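Histidine acid phosphatase (PDB 6RXD) probably removes phosphate groups from myo-inositol hexakisphosphate (phytate) and related phosphate esters, as a histidine acid phytase of the MINPP subfamily. Local coordinates at residues H191-P196 against D209-Y214; G226-I231 against F354-P359; F345-D350 against Y427-N432; S360-N365 against T416-A421; Y368-P373 against M403-A408. All coordinates share one frame; numbering follows the deposited sequence.

Contact 1 (H191-P196 against D209-Y214); sequences HKVQNP and DIANNY
A211, on helix 206-220 of the histidine phosphatase fold, presses its methyl group into the backbone of the loop that runs up to this helix, at K192 and V193. A211 CB lies 3.4 Å from K192 C and 3.6 Å from V193 N, close against the peptide that joins them, and the two chains approach to 4.8 Å between K192 CA and A211 CA. V193 holds CG1 anti to its backbone N (chi1 166°), which leaves CG2 beside that N; CG2 meets A211 CB at 4.0 Å and N212 CB, also at 4.0 Å. The V193 and N212 side chains run alongside each other in the same direction. One turn along the helix, the Y214 ring approaches H191 obliquely, with CD2 3.6 Å from H191 O. The phenol end of Y214 belongs elsewhere: its OH is hydrogen-bonded to E356 O on helix 339-357. The loop carbonyls likewise find donors beyond this contact, H191 O at Q215 NE2 and K192 O at K201 NZ. Loop and helix thus meet by van der Waals packing, a methyl and a valine branch against peptide and helix backbone, and the small side chain of A211 is consistent with so close an approach.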
# COMPACT_ATOMS: atom_id res chain seq x y z
N HIS A 191 -6.65 12.20 -0.10
CA HIS A 191 -6.35 12.35 -1.52
C HIS A 191 -7.61 12.54 -2.36
O HIS A 191 -7.53 12.82 -3.56
CB HIS A 191 -5.52 11.16 -2.02
CG HIS A 191 -6.22 9.84 -1.85
ND1 HIS A 191 -6.44 9.27 -0.62
CD2 HIS A 191 -6.76 9.01 -2.77
CE1 HIS A 191 -7.08 8.12 -0.79
NE2 HIS A 191 -7.29 7.94 -2.08
N LYS A 192 -8.78 12.38 -1.74
CA LYS A 192 -10.04 12.50 -2.48
C LYS A 192 -11.08 13.26 -1.70
O LYS A 192 -11.11 13.22 -0.47
CB LYS A 192 -10.61 11.12 -2.81
CG LYS A 192 -9.97 10.48 -4.02
CD LYS A 192 -10.58 9.13 -4.31
CE LYS A 192 -9.94 8.50 -5.54
NZ LYS A 192 -10.21 7.03 -5.60
N VAL A 193 -11.96 13.95 -2.42
CA VAL A 193 -13.06 14.66 -1.78
C VAL A 193 -14.10 13.66 -1.28
O VAL A 193 -14.65 13.82 -0.19
CB VAL A 193 -13.70 15.68 -2.75
CG1 VAL A 193 -15.05 16.17 -2.21
CG2 VAL A 193 -12.75 16.85 -2.97
N GLN A 194 -14.34 12.63 -2.08
CA GLN A 194 -15.32 11.60 -1.72
C GLN A 194 -14.74 10.60 -0.73
O GLN A 194 -13.78 9.89 -1.05
CB GLN A 194 -15.79 10.86 -2.98
CG GLN A 194 -16.48 11.74 -4.01
CD GLN A 194 -15.54 12.71 -4.70
OE1 GLN A 194 -14.35 12.42 -4.90
NE2 GLN A 194 -16.06 13.89 -5.04
N ASN A 195 -15.33 10.54 0.46
CA ASN A 195 -14.92 9.59 1.49
C ASN A 195 -15.46 8.20 1.20
O ASN A 195 -16.51 8.06 0.58
CB ASN A 195 -15.40 10.07 2.86
CG ASN A 195 -14.80 11.40 3.26
OD1 ASN A 195 -13.65 11.68 2.93
ND2 ASN A 195 -15.58 12.22 3.97
N PRO A 196 -14.74 7.16 1.65
CA PRO A 196 -15.17 5.78 1.40
C PRO A 196 -16.56 5.45 1.95
O PRO A 196 -17.23 4.58 1.39
CB PRO A 196 -14.12 4.94 2.12
CG PRO A 196 -12.92 5.82 2.24
CD PRO A 196 -13.41 7.23 2.29
N ASP A 209 -10.05 21.36 0.35
CA ASP A 209 -9.14 22.03 -0.57
C ASP A 209 -7.92 21.17 -0.87
O ASP A 209 -7.45 21.12 -2.00
CB ASP A 209 -8.71 23.39 -0.02
CG ASP A 209 -9.77 24.47 -0.25
OD1 ASP A 209 -10.57 24.34 -1.20
OD2 ASP A 209 -9.81 25.44 0.54
N ILE A 210 -7.41 20.50 0.16
CA ILE A 210 -6.25 19.62 -0.02
C ILE A 210 -6.54 18.56 -1.07
O ILE A 210 -5.77 18.36 -2.00
CB ILE A 210 -5.85 18.96 1.30
CG1 ILE A 210 -5.21 20.00 2.23
CG2 ILE A 210 -4.88 17.79 1.06
CD1 ILE A 210 -4.95 19.50 3.62
N ALA A 211 -7.69 17.89 -0.93
CA ALA A 211 -8.06 16.82 -1.85
C ALA A 211 -8.42 17.36 -3.23
O ALA A 211 -7.99 16.81 -4.24
CB ALA A 211 -9.22 16.03 -1.28
N ASN A 212 -9.23 18.42 -3.27
CA ASN A 212 -9.68 18.97 -4.54
C ASN A 212 -8.54 19.57 -5.37
O ASN A 212 -8.46 19.32 -6.58
CB ASN A 212 -10.76 20.03 -4.29
CG ASN A 212 -11.52 20.38 -5.55
OD1 ASN A 212 -12.02 19.50 -6.25
ND2 ASN A 212 -11.61 21.67 -5.85
N ASN A 213 -7.69 20.36 -4.74
CA ASN A 213 -6.55 20.94 -5.44
C ASN A 213 -5.63 19.85 -5.97
O ASN A 213 -5.11 19.95 -7.08
CB ASN A 213 -5.77 21.92 -4.56
CG ASN A 213 -6.60 23.14 -4.18
OD1 ASN A 213 -7.68 23.35 -4.73
ND2 ASN A 213 -6.09 23.93 -3.24
N TYR A 214 -5.45 18.78 -5.19
CA TYR A 214 -4.61 17.67 -5.65
C TYR A 214 -5.21 16.94 -6.85
O TYR A 214 -4.51 16.68 -7.83
CB TYR A 214 -4.33 16.69 -4.50
CG TYR A 214 -3.81 15.35 -4.98
CD1 TYR A 214 -2.46 15.17 -5.27
CD2 TYR A 214 -4.67 14.26 -5.14
CE1 TYR A 214 -1.98 13.93 -5.72
CE2 TYR A 214 -4.21 13.04 -5.59
CZ TYR A 214 -2.86 12.88 -5.88
OH TYR A 214 -2.41 11.67 -6.34

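Contact 2 (G226-I231 against F354-P359); sequences GAEKTI and FYEKGP
The Y355 ring is sandwiched: A227 CB sits on one face, offset toward the rim, 3.9 Å from the ring centroid in a CH-pi contact, and F354 CD2 lies over the centre of the opposite face, 4.1 Å above the plane. At the edge, I231 CD1 touches Y355 CE2 at 3.9 Å. The ring's hydroxyl is held outside the pair, hydrogen-bonded to Y427 N. This is where helix 222-232 packs on the C-terminal part of helix 339-357, within the histidine phosphatase fold, and beside the ring lie two ligands of a zinc site seen in another structure of this protein, though no zinc is bound here. E228 and E356, both extended beyond CG, cross at about a right angle, their carboxylate planes turned 52° apart. E228 OE2 is 2.6 Å from E356 OE2, a separation likely to be unfavourable if both groups were fully charged, and E228 OE1 stands 3.3 Å from that same oxygen. E352, a third ligand of that site, brings another carboxylate close to E228 OE1. E228 OE2 also lies 4.0 Å from Y355 CB, so the acid group borders the root of the sandwiched tyrosine. I231 also packs against W347 and A351, earlier on helix 339-357.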
# COMPACT_ATOMS: atom_id res chain seq x y z
N GLY A 226 2.94 14.42 -20.01
CA GLY A 226 3.97 14.20 -21.01
C GLY A 226 4.90 13.06 -20.64
O GLY A 226 5.28 12.26 -21.49
N ALA A 227 5.29 12.99 -19.37
CA ALA A 227 6.19 11.94 -18.90
C ALA A 227 5.52 10.58 -19.05
O ALA A 227 6.15 9.59 -19.43
CB ALA A 227 6.61 12.18 -17.45
N GLU A 228 4.23 10.54 -18.72
CA GLU A 228 3.49 9.29 -18.81
C GLU A 228 3.31 8.84 -20.26
O GLU A 228 3.33 7.64 -20.53
CB GLU A 228 2.15 9.38 -18.06
CG GLU A 228 2.33 9.36 -16.56
CD GLU A 228 1.04 9.36 -15.76
OE1 GLU A 228 -0.04 9.55 -16.36
OE2 GLU A 228 1.12 9.17 -14.52
N LYS A 229 3.13 9.79 -21.17
CA LYS A 229 3.11 9.44 -22.60
C LYS A 229 4.44 8.84 -23.04
O LYS A 229 4.47 7.82 -23.72
CB LYS A 229 2.77 10.66 -23.46
CG LYS A 229 2.95 10.38 -24.96
CD LYS A 229 2.58 11.55 -25.85
CE LYS A 229 2.71 11.15 -27.32
NZ LYS A 229 2.05 9.84 -27.60
N THR A 230 5.54 9.48 -22.64
CA THR A 230 6.87 8.98 -22.96
C THR A 230 7.03 7.55 -22.46
O THR A 230 7.53 6.67 -23.17
CB THR A 230 7.96 9.89 -22.35
OG1 THR A 230 7.93 11.16 -23.00
CG2 THR A 230 9.34 9.27 -22.52
N ILE A 231 6.59 7.31 -21.24
CA ILE A 231 6.72 5.98 -20.65
C ILE A 231 5.78 4.99 -21.33
O ILE A 231 6.16 3.85 -21.61
CB ILE A 231 6.53 6.06 -19.12
CG1 ILE A 231 7.79 6.69 -18.52
CG2 ILE A 231 6.27 4.68 -18.52
CD1 ILE A 231 7.72 6.98 -17.05
N PHE A 354 4.57 6.69 -9.08
CA PHE A 354 5.61 7.66 -8.74
C PHE A 354 5.20 9.07 -9.14
O PHE A 354 5.34 10.01 -8.35
CB PHE A 354 6.94 7.28 -9.42
CG PHE A 354 8.01 8.31 -9.22
CD1 PHE A 354 8.83 8.28 -8.10
CD2 PHE A 354 8.17 9.33 -10.16
CE1 PHE A 354 9.80 9.24 -7.90
CE2 PHE A 354 9.15 10.31 -9.97
CZ PHE A 354 9.96 10.27 -8.84
N TYR A 355 4.72 9.23 -10.37
CA TYR A 355 4.38 10.55 -10.89
C TYR A 355 3.10 11.15 -10.31
O TYR A 355 2.99 12.37 -10.18
CB TYR A 355 4.29 10.53 -12.42
CG TYR A 355 5.62 10.73 -13.11
CD1 TYR A 355 6.30 11.94 -13.00
CD2 TYR A 355 6.20 9.72 -13.87
CE1 TYR A 355 7.52 12.13 -13.63
CE2 TYR A 355 7.41 9.90 -14.50
CZ TYR A 355 8.07 11.11 -14.37
OH TYR A 355 9.27 11.29 -15.00
N GLU A 356 2.13 10.30 -9.99
CA GLU A 356 0.81 10.78 -9.58
C GLU A 356 0.67 10.86 -8.07
O GLU A 356 -0.11 11.66 -7.55
CB GLU A 356 -0.28 9.88 -10.16
CG GLU A 356 -0.35 9.89 -11.68
CD GLU A 356 -1.31 8.86 -12.23
OE1 GLU A 356 -2.19 8.37 -11.48
OE2 GLU A 356 -1.19 8.52 -13.42
N LYS A 357 1.42 10.03 -7.35
CA LYS A 357 1.23 9.86 -5.91
C LYS A 357 2.50 9.95 -5.06
O LYS A 357 2.41 10.07 -3.84
CB LYS A 357 0.54 8.50 -5.66
CG LYS A 357 -0.80 8.39 -6.39
CD LYS A 357 -1.37 6.98 -6.44
CE LYS A 357 -2.69 6.95 -7.21
NZ LYS A 357 -3.30 5.58 -7.26
N GLY A 358 3.65 9.89 -5.70
CA GLY A 358 4.92 9.88 -4.99
C GLY A 358 5.65 11.20 -5.13
O GLY A 358 5.03 12.24 -5.30
N PRO A 359 6.99 11.16 -5.07
CA PRO A 359 7.78 12.39 -5.16
C PRO A 359 7.54 13.12 -6.48
O PRO A 359 7.60 14.36 -6.53
CB PRO A 359 9.22 11.89 -5.09
CG PRO A 359 9.14 10.60 -4.33
CD PRO A 359 7.84 9.98 -4.79

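Contact 3 (F345-D350 against Y427-N432); sequences FAWALD and YTYGNN
W347 sets CG anti to its backbone N (chi1 166°) and Y429 sets CG beside its own (chi1 -81°), turns that bring the indole and the phenol together with Y427 in an aromatic cluster. The cluster fastens helix 339-357 to the loop between helices 400-410 and 436-439. W347 CB lies over the face of Y429, 3.9 Å from its centroid, and the five-membered ring of W347 directs an edge at that face, the planes 76° apart. Against Y427 the indole is close to parallel but displaced, with little overlap, the centroid of its five-membered ring 5.4 Å from that of Y427, and the touch is W347 CD1 to Y427 CE2 at 3.6 Å. W347 NE1 gives its hydrogen to Y427 O (2.9 Å), which lies in the indole plane, and this would help to fix the rotation of the indole. The Y429 hydroxyl donates to D350 OD2 at 2.6 Å, meeting that oxygen from above the carboxylate plane. D350 has further partners, S11 OG at OD1 and a weak bond from G436 N at OD2, while R435 makes a cation-pi contact with Y429. An alanine in place of Y429 would probably leave D350 OD2 without its hydroxyl donor and open a gap beside W347 CB. Y427 OH approaches D350 CB to 3.6 Å, but its hydrogen bond is with W434 O. Beyond the rings the loop folds back on itself: T428 N donates to N431 OD1 at 2.9 Å, from above the plane of that side-chain amide.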
# COMPACT_ATOMS: atom_id res chain seq x y z
N PHE A 345 7.72 -4.38 -16.72
CA PHE A 345 6.31 -4.14 -16.40
C PHE A 345 6.17 -3.48 -15.04
O PHE A 345 5.31 -2.61 -14.85
CB PHE A 345 5.53 -5.46 -16.44
CG PHE A 345 5.66 -6.20 -17.74
CD1 PHE A 345 5.70 -5.51 -18.94
CD2 PHE A 345 5.79 -7.58 -17.76
CE1 PHE A 345 5.84 -6.18 -20.15
CE2 PHE A 345 5.94 -8.27 -18.97
CZ PHE A 345 5.96 -7.56 -20.17
N ALA A 346 7.01 -3.89 -14.09
CA ALA A 346 7.05 -3.25 -12.78
C ALA A 346 7.41 -1.78 -12.90
O ALA A 346 6.87 -0.95 -12.18
CB ALA A 346 8.05 -3.97 -11.86
N TRP A 347 8.35 -1.46 -13.78
CA TRP A 347 8.70 -0.05 -13.97
C TRP A 347 7.52 0.71 -14.53
O TRP A 347 7.23 1.81 -14.08
CB TRP A 347 9.90 0.10 -14.89
CG TRP A 347 10.08 1.50 -15.37
CD1 TRP A 347 10.49 2.59 -14.63
CD2 TRP A 347 9.90 1.98 -16.71
NE1 TRP A 347 10.55 3.71 -15.42
CE2 TRP A 347 10.19 3.36 -16.70
CE3 TRP A 347 9.49 1.38 -17.90
CZ2 TRP A 347 10.11 4.15 -17.86
CZ3 TRP A 347 9.40 2.17 -19.05
CH2 TRP A 347 9.71 3.53 -19.02
N ALA A 348 6.85 0.13 -15.52
CA ALA A 348 5.67 0.79 -16.10
C ALA A 348 4.62 1.09 -15.02
O ALA A 348 4.05 2.18 -15.00
CB ALA A 348 5.09 -0.08 -17.22
N LEU A 349 4.37 0.14 -14.12
CA LEU A 349 3.40 0.38 -13.05
C LEU A 349 3.92 1.39 -12.02
O LEU A 349 3.19 2.30 -11.58
CB LEU A 349 3.00 -0.91 -12.35
CG LEU A 349 2.18 -1.88 -13.19
CD1 LEU A 349 1.60 -2.99 -12.30
CD2 LEU A 349 1.07 -1.13 -13.91
N ASP A 350 5.18 1.22 -11.62
CA ASP A 350 5.76 2.09 -10.61
C ASP A 350 5.79 3.52 -11.10
O ASP A 350 5.57 4.44 -10.34
CB ASP A 350 7.18 1.66 -10.27
CG ASP A 350 7.25 0.54 -9.25
OD1 ASP A 350 6.21 0.18 -8.65
OD2 ASP A 350 8.37 0.03 -9.02
N TYR A 427 11.49 9.45 -15.00
CA TYR A 427 11.75 8.46 -13.96
C TYR A 427 12.08 7.09 -14.55
O TYR A 427 11.30 6.55 -15.35
CB TYR A 427 10.50 8.35 -13.09
CG TYR A 427 10.43 7.09 -12.25
CD1 TYR A 427 11.09 7.00 -11.03
CD2 TYR A 427 9.68 6.00 -12.67
CE1 TYR A 427 11.02 5.84 -10.25
CE2 TYR A 427 9.61 4.84 -11.91
CZ TYR A 427 10.29 4.77 -10.70
OH TYR A 427 10.19 3.60 -9.96
N THR A 428 13.22 6.53 -14.17
CA THR A 428 13.59 5.19 -14.57
C THR A 428 14.22 4.49 -13.39
O THR A 428 14.60 5.12 -12.42
CB THR A 428 14.61 5.16 -15.73
OG1 THR A 428 15.87 5.66 -15.27
CG2 THR A 428 14.14 5.99 -16.92
N TYR A 429 14.33 3.17 -13.49
CA TYR A 429 14.99 2.41 -12.46
C TYR A 429 16.48 2.74 -12.36
O TYR A 429 17.09 2.58 -11.29
CB TYR A 429 14.78 0.91 -12.70
CG TYR A 429 13.44 0.38 -12.22
CD1 TYR A 429 13.12 -0.96 -12.37
CD2 TYR A 429 12.51 1.22 -11.60
CE1 TYR A 429 11.91 -1.47 -11.93
CE2 TYR A 429 11.28 0.71 -11.15
CZ TYR A 429 11.00 -0.64 -11.31
OH TYR A 429 9.82 -1.17 -10.87
N GLY A 430 17.06 3.23 -13.45
CA GLY A 430 18.46 3.63 -13.44
C GLY A 430 18.73 4.99 -12.81
O GLY A 430 19.85 5.24 -12.35
N ASN A 431 17.72 5.87 -12.77
CA ASN A 431 17.94 7.22 -12.24
C ASN A 431 17.16 7.57 -10.97
O ASN A 431 17.10 8.73 -10.57
CB ASN A 431 17.74 8.30 -13.31
CG ASN A 431 16.28 8.52 -13.69
OD1 ASN A 431 15.37 8.09 -12.99
ND2 ASN A 431 16.06 9.21 -14.81
N ASN A 432 16.54 6.58 -10.34
CA ASN A 432 15.71 6.86 -9.18
C ASN A 432 15.60 5.64 -8.27
O ASN A 432 15.43 4.52 -8.73
CB ASN A 432 14.32 7.31 -9.64
CG ASN A 432 13.59 8.12 -8.58
OD1 ASN A 432 13.29 7.63 -7.51
ND2 ASN A 432 13.28 9.38 -8.91

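Contact 4 (S360-N365 against T416-A421); sequences SYAGQN and TQQAPA
A419 and S360 begin a pair of backbone bonds between two loops: A419 N donates to S360 O (2.9 Å), and A362 N donates to A419 O (2.8 Å). A419 thus spends both its N-H and its carbonyl on the residues flanking Y361. Q418, extended beyond CG, passes its amide to the turn at Y361-Q364. Its NE2 gives a hydrogen to Q364 O at 2.9 Å, nearly along the C=O axis, with the oxygen in the plane of the Q418 amide; NE2 also bonds P359 O. On the other branch, OE1 accepts from a water at 2.7 Å, and this water takes the hydrogen of G363 N at 2.8 Å. An alanine in place of Q418 would probably leave Q364 O and P359 O without this amide donor and the water without one acceptor. Y361 O is served within its own loop, by Q364 NE2 at 3.2 Å on a lone pair, while Q364 OE1 accepts from T367 N. S360 OG pairs with Y355 O, and Y361 OH with D221. A single parallel-pattern beta bridge, Y361 with A419, joins the loops; Y361 also opens a type II beta turn where a G363 CB would hit the preceding carbonyl O.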
# COMPACT_ATOMS: atom_id res chain seq x y z
N SER A 360 7.28 12.35 -7.54
CA SER A 360 7.00 12.91 -8.87
C SER A 360 8.13 13.83 -9.32
O SER A 360 9.29 13.61 -8.97
CB SER A 360 5.64 13.62 -8.87
OG SER A 360 5.18 13.85 -10.20
N TYR A 361 7.80 14.84 -10.12
CA TYR A 361 8.83 15.64 -10.79
C TYR A 361 9.32 16.84 -9.97
O TYR A 361 8.59 17.39 -9.15
CB TYR A 361 8.35 16.08 -12.19
CG TYR A 361 7.25 17.14 -12.20
CD1 TYR A 361 7.57 18.49 -12.20
CD2 TYR A 361 5.91 16.78 -12.23
CE1 TYR A 361 6.58 19.46 -12.24
CE2 TYR A 361 4.91 17.75 -12.26
CZ TYR A 361 5.25 19.08 -12.26
OH TYR A 361 4.27 20.05 -12.30
N ALA A 362 10.57 17.24 -10.22
CA ALA A 362 11.18 18.36 -9.50
C ALA A 362 10.50 19.67 -9.86
O ALA A 362 10.14 19.90 -11.01
CB ALA A 362 12.67 18.44 -9.81
N GLY A 363 10.33 20.54 -8.87
CA GLY A 363 9.70 21.83 -9.09
C GLY A 363 8.28 21.90 -8.55
O GLY A 363 7.62 22.94 -8.68
N GLN A 364 7.80 20.81 -7.96
CA GLN A 364 6.48 20.79 -7.34
C GLN A 364 6.49 19.95 -6.07
O GLN A 364 7.34 19.06 -5.90
CB GLN A 364 5.42 20.26 -8.33
CG GLN A 364 5.63 18.80 -8.78
CD GLN A 364 5.13 17.77 -7.77
OE1 GLN A 364 4.10 17.96 -7.12
NE2 GLN A 364 5.89 16.69 -7.61
N ASN A 365 5.54 20.21 -5.17
CA ASN A 365 5.30 19.31 -4.04
C ASN A 365 3.83 18.99 -3.89
O ASN A 365 3.39 18.50 -2.85
CB ASN A 365 5.85 19.88 -2.72
CG ASN A 365 5.23 21.23 -2.37
OD1 ASN A 365 4.30 21.70 -3.02
ND2 ASN A 365 5.75 21.85 -1.31
N THR A 416 13.17 9.75 -1.63
CA THR A 416 13.93 11.00 -1.46
C THR A 416 14.32 11.66 -2.79
O THR A 416 14.94 12.72 -2.79
CB THR A 416 15.22 10.77 -0.62
OG1 THR A 416 16.19 10.06 -1.39
CG2 THR A 416 14.91 9.99 0.67
N GLN A 417 13.95 11.06 -3.91
CA GLN A 417 14.42 11.54 -5.21
C GLN A 417 13.28 11.88 -6.16
O GLN A 417 12.49 11.01 -6.55
CB GLN A 417 15.32 10.49 -5.87
CG GLN A 417 15.98 10.96 -7.16
CD GLN A 417 16.86 12.17 -6.94
OE1 GLN A 417 17.77 12.15 -6.11
NE2 GLN A 417 16.59 13.25 -7.68
N GLN A 418 13.19 13.15 -6.54
CA GLN A 418 12.24 13.52 -7.58
C GLN A 418 12.83 13.32 -8.96
O GLN A 418 14.04 13.32 -9.12
CB GLN A 418 11.81 14.97 -7.40
CG GLN A 418 10.96 15.16 -6.14
CD GLN A 418 10.47 16.58 -6.01
OE1 GLN A 418 11.26 17.53 -5.93
NE2 GLN A 418 9.15 16.75 -6.00
N ALA A 419 11.95 13.12 -9.94
CA ALA A 419 12.37 13.00 -11.34
C ALA A 419 12.74 14.36 -11.88
O ALA A 419 12.36 15.39 -11.30
CB ALA A 419 11.25 12.40 -12.16
N PRO A 420 13.48 14.39 -13.00
CA PRO A 420 13.82 15.69 -13.60
C PRO A 420 12.56 16.40 -14.04
O PRO A 420 11.54 15.75 -14.28
CB PRO A 420 14.63 15.29 -14.83
CG PRO A 420 15.27 13.98 -14.46
CD PRO A 420 14.17 13.27 -13.67
N ALA A 421 12.61 17.73 -14.11
CA ALA A 421 11.49 18.50 -14.59
C ALA A 421 11.47 18.42 -16.11
O ALA A 421 11.93 19.33 -16.80
CB ALA A 421 11.62 19.95 -14.14
O HOH W 1 10.85 20.16 -6.19

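Contact 5 (Y368-P373 against M403-A408); sequences YSIAQP and MMPFAA
Y368 and A371 both point their CB atoms at helix 400-410, and P405 points back, so that the middle of the contact is a meeting of short groups. Y368 CB rests 3.6 Å from P405 O and 3.7 Å from A408 CB. From there CG lies between backbone N and carbonyl carbon (chi1 60°), and the ring approaches A408 obliquely, its CD1 3.9 Å from A408 C. Three residues on, A371 CB faces the helix backbone at 3.6 Å from F406 N and also lies at the edge of the F406 ring, near its plane. F406 points away overall, although its CB still lies 4.2 Å from A371 CB; CG is anti to the backbone N (chi1 -171°), and the ring meets F378. I370 runs obliquely to P405, with CG1 4.0 Å from P405 CB and CD1 4.1 Å from P405 CG; I370 also packs on I210 and Y214 of helix 206-220. Helix 400-410 is kinked here, since the proline nitrogen of P405 has no bond to the turn before. The approach of 4.2 Å between Y368 CA and P405 CA reflects how little side chain separates the backbones. Methyl, methylene and proline ring atoms meet one another and the backbone of the helix, so the contact rests on close van der Waals packing where the lead-in to helix 372-386 packs against the kinked helix.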
# COMPACT_ATOMS: atom_id res chain seq x y z
N TYR A 368 2.61 15.28 -2.96
CA TYR A 368 2.74 14.67 -1.64
C TYR A 368 2.47 15.57 -0.45
O TYR A 368 2.37 15.08 0.68
CB TYR A 368 4.09 13.99 -1.48
CG TYR A 368 5.29 14.88 -1.64
CD1 TYR A 368 5.82 15.56 -0.56
CD2 TYR A 368 5.91 15.02 -2.87
CE1 TYR A 368 6.92 16.37 -0.71
CE2 TYR A 368 7.00 15.81 -3.03
CZ TYR A 368 7.51 16.48 -1.95
OH TYR A 368 8.63 17.26 -2.13
N SER A 369 2.34 16.87 -0.68
CA SER A 369 1.99 17.79 0.40
C SER A 369 0.64 17.42 1.00
O SER A 369 0.32 17.80 2.14
CB SER A 369 1.97 19.24 -0.09
OG SER A 369 0.96 19.42 -1.08
N ILE A 370 -0.14 16.65 0.25
CA ILE A 370 -1.47 16.23 0.69
C ILE A 370 -1.41 15.38 1.96
O ILE A 370 -2.41 15.25 2.67
CB ILE A 370 -2.22 15.45 -0.41
CG1 ILE A 370 -1.44 14.21 -0.85
CG2 ILE A 370 -2.48 16.35 -1.60
CD1 ILE A 370 -2.31 13.21 -1.64
N ALA A 371 -0.25 14.80 2.26
CA ALA A 371 -0.14 13.93 3.44
C ALA A 371 0.06 14.74 4.72
O ALA A 371 0.14 14.17 5.81
CB ALA A 371 0.99 12.91 3.26
N GLN A 372 0.14 16.06 4.60
CA GLN A 372 0.34 16.90 5.78
C GLN A 372 -0.65 16.68 6.94
O GLN A 372 -0.24 16.66 8.09
CB GLN A 372 0.41 18.38 5.40
CG GLN A 372 0.96 19.29 6.51
CD GLN A 372 2.40 18.98 6.85
OE1 GLN A 372 3.25 18.85 5.97
NE2 GLN A 372 2.69 18.84 8.14
N PRO A 373 -1.96 16.49 6.64
CA PRO A 373 -2.88 16.24 7.75
C PRO A 373 -2.51 15.00 8.56
O PRO A 373 -2.78 14.97 9.77
CB PRO A 373 -4.23 16.00 7.06
CG PRO A 373 -4.11 16.70 5.75
CD PRO A 373 -2.67 16.70 5.36
N MET A 403 0.06 6.01 2.00
CA MET A 403 1.47 5.74 2.28
C MET A 403 2.44 6.43 1.31
O MET A 403 3.45 6.97 1.75
CB MET A 403 1.74 4.23 2.32
CG MET A 403 3.19 3.88 2.64
SD MET A 403 3.73 4.46 4.28
CE MET A 403 2.87 3.31 5.35
N MET A 404 2.14 6.41 0.02
CA MET A 404 3.09 6.97 -0.95
C MET A 404 3.37 8.46 -0.69
O MET A 404 4.52 8.86 -0.64
CB MET A 404 2.63 6.72 -2.39
CG MET A 404 2.72 5.26 -2.76
SD MET A 404 2.29 4.95 -4.48
CE MET A 404 0.53 4.94 -4.38
N PRO A 405 2.33 9.28 -0.54
CA PRO A 405 2.69 10.68 -0.26
C PRO A 405 3.26 10.88 1.14
O PRO A 405 4.10 11.75 1.33
CB PRO A 405 1.37 11.44 -0.46
CG PRO A 405 0.29 10.41 -0.27
CD PRO A 405 0.89 9.11 -0.81
N PHE A 406 2.81 10.07 2.10
CA PHE A 406 3.32 10.18 3.47
C PHE A 406 4.82 9.91 3.49
O PHE A 406 5.59 10.68 4.08
CB PHE A 406 2.56 9.20 4.37
CG PHE A 406 2.83 9.36 5.85
CD1 PHE A 406 2.70 10.59 6.49
CD2 PHE A 406 3.18 8.25 6.61
CE1 PHE A 406 2.92 10.71 7.87
CE2 PHE A 406 3.39 8.35 7.98
CZ PHE A 406 3.27 9.59 8.61
N ALA A 407 5.24 8.85 2.80
CA ALA A 407 6.67 8.52 2.67
C ALA A 407 7.47 9.64 2.01
O ALA A 407 8.58 9.95 2.42
CB ALA A 407 6.85 7.21 1.90
N ALA A 408 6.89 10.24 0.97
CA ALA A 408 7.57 11.32 0.26
C ALA A 408 7.67 12.57 1.14
O ALA A 408 8.71 13.25 1.14
CB ALA A 408 6.85 11.63 -1.06

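Overall arrangement
Contacts 2 to 4 form one patch: contact 2 has its centre 10 Å from those of contacts 3 and 4, and Y355 OH to Y427 N (2.9 Å) and Y355 O to S360 OG (2.6 Å) tie them together. Contacts 2 and 3 share helix 339-357. Contact 1 reaches contact 2 through Y214 OH and E356 O, 2.6 Å apart, which links it to the backbone of E356, a ligand of the zinc site at E228, E352 and E356, vacant here. Contact 5 joins contact 1 through Y214 CB and I370 CG2 (3.5 Å) and contact 2 through K357 CD and M404 CE, also 3.5 Å. Along the chain, contacts 4 and 5 both fall between the two halves of contact 3.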